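PDB 3BJX: halocarboxylic acid dehalogenase DehI from Pseudomonas putida, which probably catalyses the hydrolytic dehalogenation of 2-haloacids, cleaving the carbon–halogen bond. Local coordinates for residues 43-48 with 73-78; 81-86 with 132-137; 85-90 with 244-249; 237-242 with 287-292. All blocks are in the same frame, centred on the assembly; numbering follows the deposited sequence.

Contact 1. Residues 43-48 with 73-78; sequences LTLRVP and EALITR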
loop_
_atom_site.group_PDB
_atom_site.type_symbol
_atom_site.label_atom_id
_atom_site.label_comp_id
_atom_site.label_asym_id
_atom_site.label_seq_id
_atom_site.Cartn_x
_atom_site.Cartn_y
_atom_site.Cartn_z
ATOM N N LEU A 43 -17.510 20.485 -3.344
ATOM C CA LEU A 43 -18.580 21.217 -2.659
ATOM C C LEU A 43 -19.075 20.435 -1.467
ATOM O O LEU A 43 -19.439 21.007 -0.466
ATOM C CB LEU A 43 -19.757 21.525 -3.613
ATOM C CG LEU A 43 -19.607 22.533 -4.780
ATOM C CD1 LEU A 43 -20.636 22.320 -5.911
ATOM C CD2 LEU A 43 -19.652 23.984 -4.304
ATOM N N THR A 44 -19.074 19.115 -1.573
ATOM C CA THR A 44 -19.576 18.235 -0.505
ATOM C C THR A 44 -18.565 18.124 0.638
ATOM O O THR A 44 -18.944 18.173 1.830
ATOM C CB THR A 44 -19.890 16.824 -1.053
ATOM O OG1 THR A 44 -20.857 16.930 -2.099
ATOM C CG2 THR A 44 -20.416 15.875 0.049
ATOM N N LEU A 45 -17.284 17.982 0.274
ATOM C CA LEU A 45 -16.212 17.987 1.270
ATOM C C LEU A 45 -15.719 19.385 1.712
ATOM O O LEU A 45 -14.945 19.475 2.661
ATOM C CB LEU A 45 -15.053 17.062 0.841
ATOM C CG LEU A 45 -15.432 15.596 0.562
ATOM C CD1 LEU A 45 -14.230 14.753 0.251
ATOM C CD2 LEU A 45 -16.228 14.964 1.728
ATOM N N ARG A 46 -16.186 20.465 1.053
ATOM C CA ARG A 46 -15.756 21.861 1.359
ATOM C C ARG A 46 -14.236 21.975 1.239
ATOM O O ARG A 46 -13.540 22.385 2.176
ATOM C CB ARG A 46 -16.219 22.375 2.752
ATOM C CG ARG A 46 -17.630 21.956 3.211
ATOM C CD ARG A 46 -17.790 22.086 4.733
ATOM N NE ARG A 46 -17.885 23.488 5.105
ATOM C CZ ARG A 46 -17.047 24.146 5.916
ATOM N NH1 ARG A 46 -16.021 23.533 6.517
ATOM N NH2 ARG A 46 -17.258 25.441 6.146
ATOM N N VAL A 47 -13.739 21.591 0.064
ATOM C CA VAL A 47 -12.313 21.587 -0.245
ATOM C C VAL A 47 -12.094 22.152 -1.651
ATOM O O VAL A 47 -12.949 21.992 -2.530
ATOM C CB VAL A 47 -11.696 20.148 -0.145
ATOM C CG1 VAL A 47 -11.667 19.649 1.308
ATOM C CG2 VAL A 47 -12.422 19.157 -1.043
ATOM N N PRO A 48 -10.952 22.817 -1.876
ATOM C CA PRO A 48 -10.659 23.423 -3.159
ATOM C C PRO A 48 -9.797 22.556 -4.109
ATOM O O PRO A 48 -9.191 23.079 -5.056
ATOM C CB PRO A 48 -9.906 24.706 -2.755
ATOM C CG PRO A 48 -9.368 24.449 -1.377
ATOM C CD PRO A 48 -9.888 23.117 -0.902
ATOM N N GLU A 73 -23.508 11.123 0.853
ATOM C CA GLU A 73 -24.431 11.448 1.946
ATOM C C GLU A 73 -23.798 11.234 3.309
ATOM O O GLU A 73 -24.092 11.936 4.256
ATOM C CB GLU A 73 -25.671 10.562 1.866
ATOM C CG GLU A 73 -26.645 10.889 0.744
ATOM C CD GLU A 73 -27.555 9.708 0.442
ATOM O OE1 GLU A 73 -28.537 9.496 1.198
ATOM O OE2 GLU A 73 -27.270 8.971 -0.537
ATOM N N ALA A 74 -22.951 10.218 3.392
ATOM C CA ALA A 74 -22.351 9.795 4.627
ATOM C C ALA A 74 -21.227 10.771 4.991
ATOM O O ALA A 74 -20.935 11.013 6.166
ATOM C CB ALA A 74 -21.815 8.386 4.450
ATOM N N LEU A 75 -20.609 11.353 3.971
ATOM C CA LEU A 75 -19.471 12.211 4.203
ATOM C C LEU A 75 -19.865 13.660 4.476
ATOM O O LEU A 75 -18.998 14.507 4.696
ATOM C CB LEU A 75 -18.440 12.089 3.069
ATOM C CG LEU A 75 -17.841 10.723 2.723
ATOM C CD1 LEU A 75 -16.798 10.948 1.685
ATOM C CD2 LEU A 75 -17.218 10.012 3.899
ATOM N N ILE A 76 -21.158 13.955 4.465
ATOM C CA ILE A 76 -21.612 15.284 4.909
ATOM C C ILE A 76 -22.286 15.273 6.273
ATOM O O ILE A 76 -22.852 16.277 6.694
ATOM C CB ILE A 76 -22.568 15.974 3.930
ATOM C CG1 ILE A 76 -23.380 14.946 3.169
ATOM C CG2 ILE A 76 -21.802 16.888 3.008
ATOM C CD1 ILE A 76 -24.872 15.117 3.334
ATOM N N THR A 77 -22.229 14.136 6.948
ATOM C CA THR A 77 -22.778 14.015 8.271
ATOM C C THR A 77 -21.843 14.703 9.256
ATOM O O THR A 77 -20.625 14.771 9.022
ATOM C CB THR A 77 -23.010 12.528 8.670
ATOM O OG1 THR A 77 -21.756 11.861 8.839
ATOM C CG2 THR A 77 -23.833 11.793 7.614
ATOM N N ARG A 78 -22.421 15.249 10.329
ATOM C CA ARG A 78 -21.668 15.708 11.472
ATOM C C ARG A 78 -20.701 14.618 11.956
ATOM O O ARG A 78 -19.572 14.922 12.327
ATOM C CB ARG A 78 -22.618 16.151 12.590
ATOM C CG ARG A 78 -21.974 16.459 13.958
ATOM C CD ARG A 78 -21.069 17.699 13.962
ATOM N NE ARG A 78 -21.806 18.878 13.516
ATOM C CZ ARG A 78 -21.268 19.932 12.910
ATOM N NH1 ARG A 78 -19.976 19.969 12.661
ATOM N NH2 ARG A 78 -22.048 20.937 12.529
#
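T44 and I76 meet methyl against methyl, their side chains inclined to each other rather than lying alongside. The two CG2 atoms, T44 CG2 and I76 CG2, are 3.4 Å apart, closer than ordinary van der Waals contact. The same I76 CG2 sits 3.3 Å from T44 O, pressed against the last turn of the helix. I76 has its chi1 at 30°, off any staggered position, which is consistent with crowding here. T44 presents this methyl because CG2 stands anti to the backbone N; the hydroxyl is thereby left beside the N, and OG1 bonds to D40 O one turn back. In this strand-free, helical fold the contact sets the C-terminal end of helix 32-45, after which R46 breaks the helical path with positive phi (57°), against the connection between helices 63-71 and 78-90. The second pair is more relaxed: L45 CD2 comes in at a slant to the base of the other leucine, 3.9 Å from L75 CB, and 4.1 Å from L75 CD1. W68 of helix 63-71 packs on T44, L45 and L75 alike. Just beyond, T77 N-caps helix 78-90: its OG1 takes up A80 N and also bonds to A74 O at 2.9 Å.

Contact 2. Residues 81-86 with 132-137; sequences EQAADE and YLLLIT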
loop_
_atom_site.group_PDB
_atom_site.type_symbol
_atom_site.label_atom_id
_atom_site.label_comp_id
_atom_site.label_asym_id
_atom_site.label_seq_id
_atom_site.Cartn_x
_atom_site.Cartn_y
_atom_site.Cartn_z
ATOM N N GLU A 81 -17.607 14.729 9.900
ATOM C CA GLU A 81 -16.849 15.946 10.225
ATOM C C GLU A 81 -16.090 15.800 11.552
ATOM O O GLU A 81 -14.911 16.137 11.646
ATOM C CB GLU A 81 -17.776 17.169 10.227
ATOM C CG GLU A 81 -17.069 18.519 10.305
ATOM C CD GLU A 81 -16.437 18.958 9.006
ATOM O OE1 GLU A 81 -16.897 18.515 7.920
ATOM O OE2 GLU A 81 -15.472 19.764 9.076
ATOM N N GLN A 82 -16.767 15.242 12.552
ATOM C CA GLN A 82 -16.173 14.951 13.850
ATOM C C GLN A 82 -15.056 13.905 13.735
ATOM O O GLN A 82 -14.021 14.025 14.391
ATOM C CB GLN A 82 -17.263 14.495 14.845
ATOM C CG GLN A 82 -17.037 14.955 16.283
ATOM C CD GLN A 82 -16.914 16.480 16.400
ATOM O OE1 GLN A 82 -17.571 17.230 15.664
ATOM N NE2 GLN A 82 -16.060 16.942 17.314
ATOM N N ALA A 83 -15.295 12.888 12.911
ATOM C CA ALA A 83 -14.329 11.850 12.560
ATOM C C ALA A 83 -13.074 12.438 11.918
ATOM O O ALA A 83 -11.954 12.087 12.304
ATOM C CB ALA A 83 -14.970 10.826 11.656
ATOM N N ALA A 84 -13.238 13.343 10.964
ATOM C CA ALA A 84 -12.093 14.040 10.354
ATOM C C ALA A 84 -11.425 14.992 11.337
ATOM O O ALA A 84 -10.220 15.142 11.301
ATOM C CB ALA A 84 -12.528 14.811 9.092
ATOM N N ASP A 85 -12.217 15.642 12.201
ATOM C CA ASP A 85 -11.701 16.470 13.282
ATOM C C ASP A 85 -10.758 15.692 14.202
ATOM O O ASP A 85 -9.673 16.193 14.519
ATOM C CB ASP A 85 -12.835 17.112 14.111
ATOM C CG ASP A 85 -13.553 18.264 13.381
ATOM O OD1 ASP A 85 -13.079 18.736 12.332
ATOM O OD2 ASP A 85 -14.606 18.710 13.874
ATOM N N GLU A 86 -11.177 14.486 14.624
ATOM C CA GLU A 86 -10.370 13.616 15.504
ATOM C C GLU A 86 -9.042 13.228 14.851
ATOM O O GLU A 86 -7.959 13.418 15.460
ATOM C CB GLU A 86 -11.136 12.339 15.907
ATOM C CG GLU A 86 -10.237 11.254 16.514
ATOM C CD GLU A 86 -10.976 10.079 17.148
ATOM O OE1 GLU A 86 -12.199 9.955 16.983
ATOM O OE2 GLU A 86 -10.302 9.245 17.818
ATOM N N TYR A 132 -10.499 13.219 3.216
ATOM C CA TYR A 132 -10.127 12.284 2.167
ATOM C C TYR A 132 -9.641 10.942 2.676
ATOM O O TYR A 132 -9.865 9.932 2.039
ATOM C CB TYR A 132 -9.073 12.882 1.237
ATOM C CG TYR A 132 -9.658 13.752 0.181
ATOM C CD1 TYR A 132 -10.534 13.225 -0.773
ATOM C CD2 TYR A 132 -9.339 15.121 0.120
ATOM C CE1 TYR A 132 -11.092 14.050 -1.761
ATOM C CE2 TYR A 132 -9.868 15.932 -0.861
ATOM C CZ TYR A 132 -10.754 15.399 -1.791
ATOM O OH TYR A 132 -11.259 16.214 -2.768
ATOM N N LEU A 133 -8.947 10.930 3.801
ATOM C CA LEU A 133 -8.561 9.667 4.442
ATOM C C LEU A 133 -9.776 8.788 4.790
ATOM O O LEU A 133 -9.674 7.570 4.751
ATOM C CB LEU A 133 -7.695 9.923 5.691
ATOM C CG LEU A 133 -7.136 8.738 6.483
ATOM C CD1 LEU A 133 -6.339 7.739 5.586
ATOM C CD2 LEU A 133 -6.287 9.218 7.689
ATOM N N LEU A 134 -10.911 9.401 5.112
ATOM C CA LEU A 134 -12.144 8.661 5.403
ATOM C C LEU A 134 -12.779 8.121 4.142
ATOM O O LEU A 134 -13.122 6.941 4.077
ATOM C CB LEU A 134 -13.162 9.541 6.125
ATOM C CG LEU A 134 -12.874 9.870 7.572
ATOM C CD1 LEU A 134 -13.670 11.104 7.934
ATOM C CD2 LEU A 134 -13.143 8.673 8.533
ATOM N N LEU A 135 -12.961 8.994 3.148
ATOM C CA LEU A 135 -13.465 8.579 1.828
ATOM C C LEU A 135 -12.684 7.364 1.295
ATOM O O LEU A 135 -13.265 6.308 1.088
ATOM C CB LEU A 135 -13.450 9.742 0.821
ATOM C CG LEU A 135 -13.766 9.394 -0.647
ATOM C CD1 LEU A 135 -15.118 8.708 -0.793
ATOM C CD2 LEU A 135 -13.709 10.599 -1.555
ATOM N N ILE A 136 -11.373 7.520 1.117
ATOM C CA ILE A 136 -10.488 6.467 0.617
ATOM C C ILE A 136 -10.550 5.190 1.465
ATOM O O ILE A 136 -10.536 4.078 0.917
ATOM C CB ILE A 136 -9.033 7.013 0.469
ATOM C CG1 ILE A 136 -8.951 8.111 -0.630
ATOM C CG2 ILE A 136 -8.002 5.910 0.303
ATOM C CD1 ILE A 136 -9.708 7.841 -1.903
ATOM N N THR A 137 -10.633 5.355 2.791
ATOM C CA THR A 137 -10.899 4.237 3.716
ATOM C C THR A 137 -12.285 3.599 3.536
ATOM O O THR A 137 -12.361 2.367 3.527
ATOM C CB THR A 137 -10.666 4.612 5.207
ATOM O OG1 THR A 137 -9.396 5.253 5.337
ATOM C CG2 THR A 137 -10.659 3.352 6.103
#
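L134 reaches A83 and A84 through two torsions: chi1 of -73° sets CG beside its own backbone N and anti to the carbonyl carbon, and chi2 of 160° then extends CD1 away from the L134 backbone. The result is a helix-to-helix packing contact within the all-helical fold, between helix 78-90 and the long helix 112-143. One methyl does all the touching from the side of L134. L134 CD1 stands 4.0 Å from A83 CB and equally 4.0 Å from A84 CB, so it rests between two neighbouring alanine methyls. Because those side chains are so short, the leucine comes right down to the main chain, and the backbones approach closely, with A84 CA and L134 CA 7.3 Å apart. No hydrogen bond spans the two segments; the fit is purely apolar, and all three residues are buried. L246 of helix 230-248 packs on both A83 and L134, bringing a third helix to the same place. E81, whose CB points away from 132-137, pairs with K131 through OE1 and with the Y127 hydroxyl through OE2. The shortest approach of the contact is to a backbone atom, L134 CD1 lying 3.8 Å from A84 N.

Contact 3. Residues 85-90 with 244-249; sequences DELRER and RELVRG. Unlike the reference sequence in segment 244-249: R244 (reference Pro).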
loop_
_atom_site.group_PDB
_atom_site.type_symbol
_atom_site.label_atom_id
_atom_site.label_comp_id
_atom_site.label_asym_id
_atom_site.label_seq_id
_atom_site.Cartn_x
_atom_site.Cartn_y
_atom_site.Cartn_z
ATOM N N ASP A 85 -12.217 15.642 12.201
ATOM C CA ASP A 85 -11.701 16.470 13.282
ATOM C C ASP A 85 -10.758 15.692 14.202
ATOM O O ASP A 85 -9.673 16.193 14.519
ATOM C CB ASP A 85 -12.835 17.112 14.111
ATOM C CG ASP A 85 -13.553 18.264 13.381
ATOM O OD1 ASP A 85 -13.079 18.736 12.332
ATOM O OD2 ASP A 85 -14.606 18.710 13.874
ATOM N N GLU A 86 -11.177 14.486 14.624
ATOM C CA GLU A 86 -10.370 13.616 15.504
ATOM C C GLU A 86 -9.042 13.228 14.851
ATOM O O GLU A 86 -7.959 13.418 15.460
ATOM C CB GLU A 86 -11.136 12.339 15.907
ATOM C CG GLU A 86 -10.237 11.254 16.514
ATOM C CD GLU A 86 -10.976 10.079 17.148
ATOM O OE1 GLU A 86 -12.199 9.955 16.983
ATOM O OE2 GLU A 86 -10.302 9.245 17.818
ATOM N N LEU A 87 -9.131 12.676 13.631
ATOM C CA LEU A 87 -7.950 12.306 12.830
ATOM C C LEU A 87 -7.002 13.473 12.658
ATOM O O LEU A 87 -5.808 13.308 12.818
ATOM C CB LEU A 87 -8.324 11.734 11.456
ATOM C CG LEU A 87 -9.098 10.410 11.409
ATOM C CD1 LEU A 87 -9.737 10.209 10.056
ATOM C CD2 LEU A 87 -8.217 9.191 11.795
ATOM N N ARG A 88 -7.530 14.656 12.344
ATOM C CA ARG A 88 -6.702 15.877 12.283
ATOM C C ARG A 88 -5.934 16.165 13.564
ATOM O O ARG A 88 -4.753 16.507 13.528
ATOM C CB ARG A 88 -7.544 17.104 11.920
ATOM C CG ARG A 88 -6.680 18.324 11.564
ATOM C CD ARG A 88 -7.514 19.479 11.065
ATOM N NE ARG A 88 -8.472 19.094 10.040
ATOM C CZ ARG A 88 -9.784 18.986 10.242
ATOM N NH1 ARG A 88 -10.297 19.235 11.449
ATOM N NH2 ARG A 88 -10.589 18.610 9.242
ATOM N N GLU A 89 -6.617 16.046 14.690
ATOM C CA GLU A 89 -6.016 16.256 16.002
ATOM C C GLU A 89 -4.931 15.209 16.349
ATOM O O GLU A 89 -3.868 15.554 16.858
ATOM C CB GLU A 89 -7.123 16.188 17.038
ATOM C CG GLU A 89 -7.087 17.241 18.051
ATOM C CD GLU A 89 -7.743 16.791 19.329
ATOM O OE1 GLU A 89 -8.610 15.882 19.274
ATOM O OE2 GLU A 89 -7.363 17.338 20.391
ATOM N N ARG A 90 -5.225 13.936 16.106
ATOM C CA ARG A 90 -4.269 12.841 16.287
ATOM C C ARG A 90 -2.989 12.912 15.440
ATOM O O ARG A 90 -1.973 12.300 15.821
ATOM C CB ARG A 90 -4.939 11.510 15.994
ATOM C CG ARG A 90 -5.950 11.069 17.015
ATOM C CD ARG A 90 -6.442 9.736 16.543
ATOM N NE ARG A 90 -7.394 9.116 17.440
ATOM C CZ ARG A 90 -7.069 8.276 18.409
ATOM N NH1 ARG A 90 -5.788 7.988 18.652
ATOM N NH2 ARG A 90 -8.035 7.736 19.136
ATOM N N ARG A 244 -10.096 3.526 9.814
ATOM C CA ARG A 244 -10.734 2.213 9.555
ATOM C C ARG A 244 -11.911 2.012 10.502
ATOM O O ARG A 244 -12.980 1.650 10.068
ATOM C CB ARG A 244 -9.689 1.071 9.650
ATOM C CG ARG A 244 -10.163 -0.380 9.362
ATOM C CD ARG A 244 -8.947 -1.335 9.115
ATOM N NE ARG A 244 -8.556 -1.445 7.673
ATOM C CZ ARG A 244 -7.311 -1.484 7.170
ATOM N NH1 ARG A 244 -6.242 -1.399 7.960
ATOM N NH2 ARG A 244 -7.149 -1.595 5.859
ATOM N N GLU A 245 -11.711 2.288 11.789
ATOM C CA GLU A 245 -12.771 2.172 12.787
ATOM C C GLU A 245 -13.842 3.227 12.558
ATOM O O GLU A 245 -15.046 2.935 12.646
ATOM C CB GLU A 245 -12.225 2.324 14.208
ATOM C CG GLU A 245 -11.157 1.298 14.582
ATOM C CD GLU A 245 -10.400 1.676 15.819
ATOM O OE1 GLU A 245 -10.484 2.839 16.240
ATOM O OE2 GLU A 245 -9.713 0.821 16.377
ATOM N N LEU A 246 -13.401 4.452 12.281
ATOM C CA LEU A 246 -14.326 5.531 12.032
ATOM C C LEU A 246 -15.262 5.195 10.866
ATOM O O LEU A 246 -16.454 5.501 10.951
ATOM C CB LEU A 246 -13.602 6.884 11.850
ATOM C CG LEU A 246 -13.081 7.471 13.166
ATOM C CD1 LEU A 246 -12.033 8.529 12.932
ATOM C CD2 LEU A 246 -14.220 8.028 14.008
ATOM N N VAL A 247 -14.765 4.561 9.794
ATOM C CA VAL A 247 -15.703 4.222 8.694
ATOM C C VAL A 247 -16.686 3.103 9.019
ATOM O O VAL A 247 -17.765 3.076 8.436
ATOM C CB VAL A 247 -15.076 4.054 7.247
ATOM C CG1 VAL A 247 -13.927 5.023 7.019
ATOM C CG2 VAL A 247 -14.685 2.596 6.939
ATOM N N ARG A 248 -16.319 2.192 9.927
ATOM C CA ARG A 248 -17.223 1.142 10.416
ATOM C C ARG A 248 -18.432 1.712 11.121
ATOM O O ARG A 248 -19.528 1.172 10.990
ATOM C CB ARG A 248 -16.544 0.240 11.441
ATOM C CG ARG A 248 -15.528 -0.656 10.893
ATOM C CD ARG A 248 -16.029 -2.062 10.568
ATOM N NE ARG A 248 -14.826 -2.830 10.234
ATOM C CZ ARG A 248 -14.221 -2.835 9.048
ATOM N NH1 ARG A 248 -14.722 -2.183 8.010
ATOM N NH2 ARG A 248 -13.106 -3.515 8.904
ATOM N N GLY A 249 -18.194 2.784 11.886
ATOM C CA GLY A 249 -19.200 3.436 12.723
ATOM C C GLY A 249 -19.994 4.474 11.963
ATOM O O GLY A 249 -20.850 5.152 12.529
#
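L87 and L246 form the apolar part of this contact, reaching toward each other tip to tip. L246 CD1 lies 3.8 Å from L87 CG and 4.0 Å from both L87 CD1 and L87 CD2, so one methyl is set against the fork of the opposing leucine. L134 of helix 112-143 touches both leucines. The other branch, L246 CD2, meets a polar group only by packing, 4.1 Å from E86 OE1.

No charged pair joins 85-90 to 244-249; D85–R88 and E86–R90 lie within helix 78-90, while R242 and E238, from preceding turns of helix 230-248, bridge across to E86 and R90. E86, extended beyond CG, offers OE2 to R90, which grips it side-on with two nitrogens: R90 NE is 2.9 Å from E86 OE2, and R90 NH2 is 3.0 Å from the same oxygen. Both bonds lie within 4° of the guanidinium plane, which should limit rotation of that group. R242 NE binds E86 OE2 as well, and R242 also pairs with E245. With an alanine here instead of E86, R90 and R242 would probably lose the carboxylate they share, and R90, still paired with E238, would be less firmly fixed against turning. Separately, R88 NH1 bonds to D85 OD1 at 3.0 Å, nearly straight (165°), while its other nitrogens hold the N126 and Y127 carbonyls.

The whole is an apolar leucine-to-leucine helix packing contact flanked by salt bridges, joining helix 78-90 to the C-terminal end of helix 230-248 in the all-helical DehI fold.

Contact 4. Residues 237-242 with 287-292; sequences RELVTR and ITISII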
loop_
_atom_site.group_PDB
_atom_site.type_symbol
_atom_site.label_atom_id
_atom_site.label_comp_id
_atom_site.label_asym_id
_atom_site.label_seq_id
_atom_site.Cartn_x
_atom_site.Cartn_y
_atom_site.Cartn_z
ATOM N N ARG A 237 0.390 4.532 10.948
ATOM C CA ARG A 237 -0.344 3.313 11.310
ATOM C C ARG A 237 -1.578 3.631 12.195
ATOM O O ARG A 237 -2.667 3.111 11.961
ATOM C CB ARG A 237 0.595 2.275 11.941
ATOM C CG ARG A 237 1.073 1.158 10.932
ATOM C CD ARG A 237 2.539 0.646 11.099
ATOM N NE ARG A 237 3.038 0.658 12.478
ATOM C CZ ARG A 237 4.303 0.927 12.823
ATOM N NH1 ARG A 237 5.236 1.228 11.916
ATOM N NH2 ARG A 237 4.641 0.923 14.098
ATOM N N GLU A 238 -1.415 4.537 13.153
ATOM C CA GLU A 238 -2.517 4.959 14.034
ATOM C C GLU A 238 -3.679 5.655 13.308
ATOM O O GLU A 238 -4.839 5.406 13.613
ATOM C CB GLU A 238 -1.982 5.853 15.162
ATOM C CG GLU A 238 -3.042 6.705 15.846
ATOM C CD GLU A 238 -2.436 7.655 16.838
ATOM O OE1 GLU A 238 -1.273 7.409 17.205
ATOM O OE2 GLU A 238 -3.105 8.627 17.244
ATOM N N LEU A 239 -3.355 6.526 12.358
ATOM C CA LEU A 239 -4.349 7.168 11.518
ATOM C C LEU A 239 -5.054 6.192 10.612
ATOM O O LEU A 239 -6.281 6.217 10.537
ATOM C CB LEU A 239 -3.699 8.258 10.668
ATOM C CG LEU A 239 -3.948 9.700 11.079
ATOM C CD1 LEU A 239 -3.736 9.874 12.553
ATOM C CD2 LEU A 239 -3.028 10.623 10.259
ATOM N N VAL A 240 -4.285 5.344 9.921
ATOM C CA VAL A 240 -4.846 4.290 9.056
ATOM C C VAL A 240 -5.875 3.433 9.814
ATOM O O VAL A 240 -7.001 3.246 9.350
ATOM C CB VAL A 240 -3.726 3.363 8.410
ATOM C CG1 VAL A 240 -4.343 2.241 7.642
ATOM C CG2 VAL A 240 -2.801 4.140 7.512
ATOM N N THR A 241 -5.470 2.938 10.981
ATOM C CA THR A 241 -6.306 2.124 11.870
ATOM C C THR A 241 -7.532 2.890 12.376
ATOM O O THR A 241 -8.654 2.425 12.234
ATOM C CB THR A 241 -5.513 1.670 13.092
ATOM O OG1 THR A 241 -4.328 0.975 12.681
ATOM C CG2 THR A 241 -6.350 0.759 13.940
ATOM N N ARG A 242 -7.310 4.065 12.959
ATOM C CA ARG A 242 -8.398 4.886 13.481
ATOM C C ARG A 242 -9.458 5.224 12.426
ATOM O O ARG A 242 -10.648 5.037 12.671
ATOM C CB ARG A 242 -7.852 6.148 14.147
ATOM C CG ARG A 242 -8.917 7.011 14.851
ATOM C CD ARG A 242 -9.718 6.172 15.832
ATOM N NE ARG A 242 -10.775 6.946 16.461
ATOM C CZ ARG A 242 -11.939 6.439 16.839
ATOM N NH1 ARG A 242 -12.203 5.149 16.632
ATOM N NH2 ARG A 242 -12.834 7.227 17.427
ATOM N N ILE A 287 0.580 12.045 4.337
ATOM C CA ILE A 287 0.501 13.444 3.935
ATOM C C ILE A 287 -0.244 14.251 4.977
ATOM O O ILE A 287 0.167 15.375 5.284
ATOM C CB ILE A 287 -0.107 13.672 2.504
ATOM C CG1 ILE A 287 0.710 12.958 1.409
ATOM C CG2 ILE A 287 -0.172 15.158 2.185
ATOM C CD1 ILE A 287 2.169 13.408 1.274
ATOM N N THR A 288 -1.324 13.690 5.526
ATOM C CA THR A 288 -2.030 14.327 6.632
ATOM C C THR A 288 -1.038 14.728 7.745
ATOM O O THR A 288 -1.071 15.862 8.248
ATOM C CB THR A 288 -3.217 13.459 7.217
ATOM O OG1 THR A 288 -4.265 13.311 6.248
ATOM C CG2 THR A 288 -3.828 14.160 8.436
ATOM N N ILE A 289 -0.154 13.807 8.118
ATOM C CA ILE A 289 0.866 14.087 9.135
ATOM C C ILE A 289 1.911 15.126 8.726
ATOM O O ILE A 289 2.267 15.989 9.531
ATOM C CB ILE A 289 1.604 12.775 9.576
ATOM C CG1 ILE A 289 0.624 11.795 10.226
ATOM C CG2 ILE A 289 2.747 13.080 10.526
ATOM C CD1 ILE A 289 1.133 10.363 10.192
ATOM N N SER A 290 2.449 15.011 7.504
ATOM C CA SER A 290 3.583 15.832 7.075
ATOM C C SER A 290 3.226 17.324 7.056
ATOM O O SER A 290 4.042 18.188 7.440
ATOM C CB SER A 290 4.042 15.415 5.667
ATOM O OG SER A 290 4.687 14.153 5.651
ATOM N N ILE A 291 2.013 17.608 6.571
ATOM C CA ILE A 291 1.521 18.978 6.355
ATOM C C ILE A 291 1.072 19.611 7.659
ATOM O O ILE A 291 1.313 20.795 7.886
ATOM C CB ILE A 291 0.401 19.034 5.243
ATOM C CG1 ILE A 291 0.948 18.491 3.910
ATOM C CG2 ILE A 291 -0.180 20.432 5.083
ATOM C CD1 ILE A 291 2.078 19.262 3.301
ATOM N N ILE A 292 0.443 18.821 8.527
ATOM C CA ILE A 292 0.158 19.300 9.864
ATOM C C ILE A 292 1.464 19.571 10.605
ATOM O O ILE A 292 1.555 20.552 11.335
ATOM C CB ILE A 292 -0.784 18.333 10.657
ATOM C CG1 ILE A 292 -2.228 18.518 10.179
ATOM C CG2 ILE A 292 -0.698 18.573 12.180
ATOM C CD1 ILE A 292 -3.183 17.587 10.791
#
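L239 meets I289 and T288 through a single methyl, CD2, and that atom carries the whole tightly packed part. L239 CD2 approaches I289 CG1 to 3.8 Å and I289 CD1 to 4.2 Å, while on the preceding residue it is 4.1 Å from T288 CG2. The methyl thus lies against two consecutive side chains of helix 267-299. Chi1 of L239 is -105°, nearer an eclipsed than a staggered torsion, so the side chain appears to pay some torsional cost in this position. The nearest CA atoms, L239 CA and T288 CA, are 9.0 Å apart, so the two segments meet through side chains and not main chain. T288 turns its methyl to the leucine and spends its hydroxyl on I284 O, one turn back in its own helix.

The solvent side of helix 230-248 is different in character. T241 is exposed and folds back on its own helix, its OG1 bonding to R237 O at 2.8 Å from above the carbonyl plane (37° out of it). T241 N reaches R237 O from the opposite face at 3.0 Å, so one carbonyl is clasped from two sides. E238 is partly exposed and pairs with R90 and K235. R237 stands apart from these, packing on R237 of the second subunit.

Across the interface itself no hydrogen bond or salt bridge forms: three buried residues touch only through carbon, which implies that helices 230-248 and 267-299 are joined here by shape and exclusion of water, without directional bonds.

In the fold
Contacts 2, 3 and 4 form a mutually touching cluster, and contact 1 joins it through contact 2. Contact 1 closes before contact 2 opens, and its segment 73-78 leads directly into helix 78-90, which contacts 2 and 3 share; their centres are about 6 Å apart. Helix 230-248 then serves both contacts 3 and 4, whose centres are about 10 Å apart and whose segments alternate along the sequence. Contacts 1 and 4 do not touch, their centres lying about 19 Å apart. L75 packs on L135 between contacts 1 and 2, and E86–R242 and R90–E238 salt bridges tie helix 78-90 to helix 230-248. Helices 78-90 and 112-143, from early in the chain, thus pack together with the late helices 230-248 and 267-299.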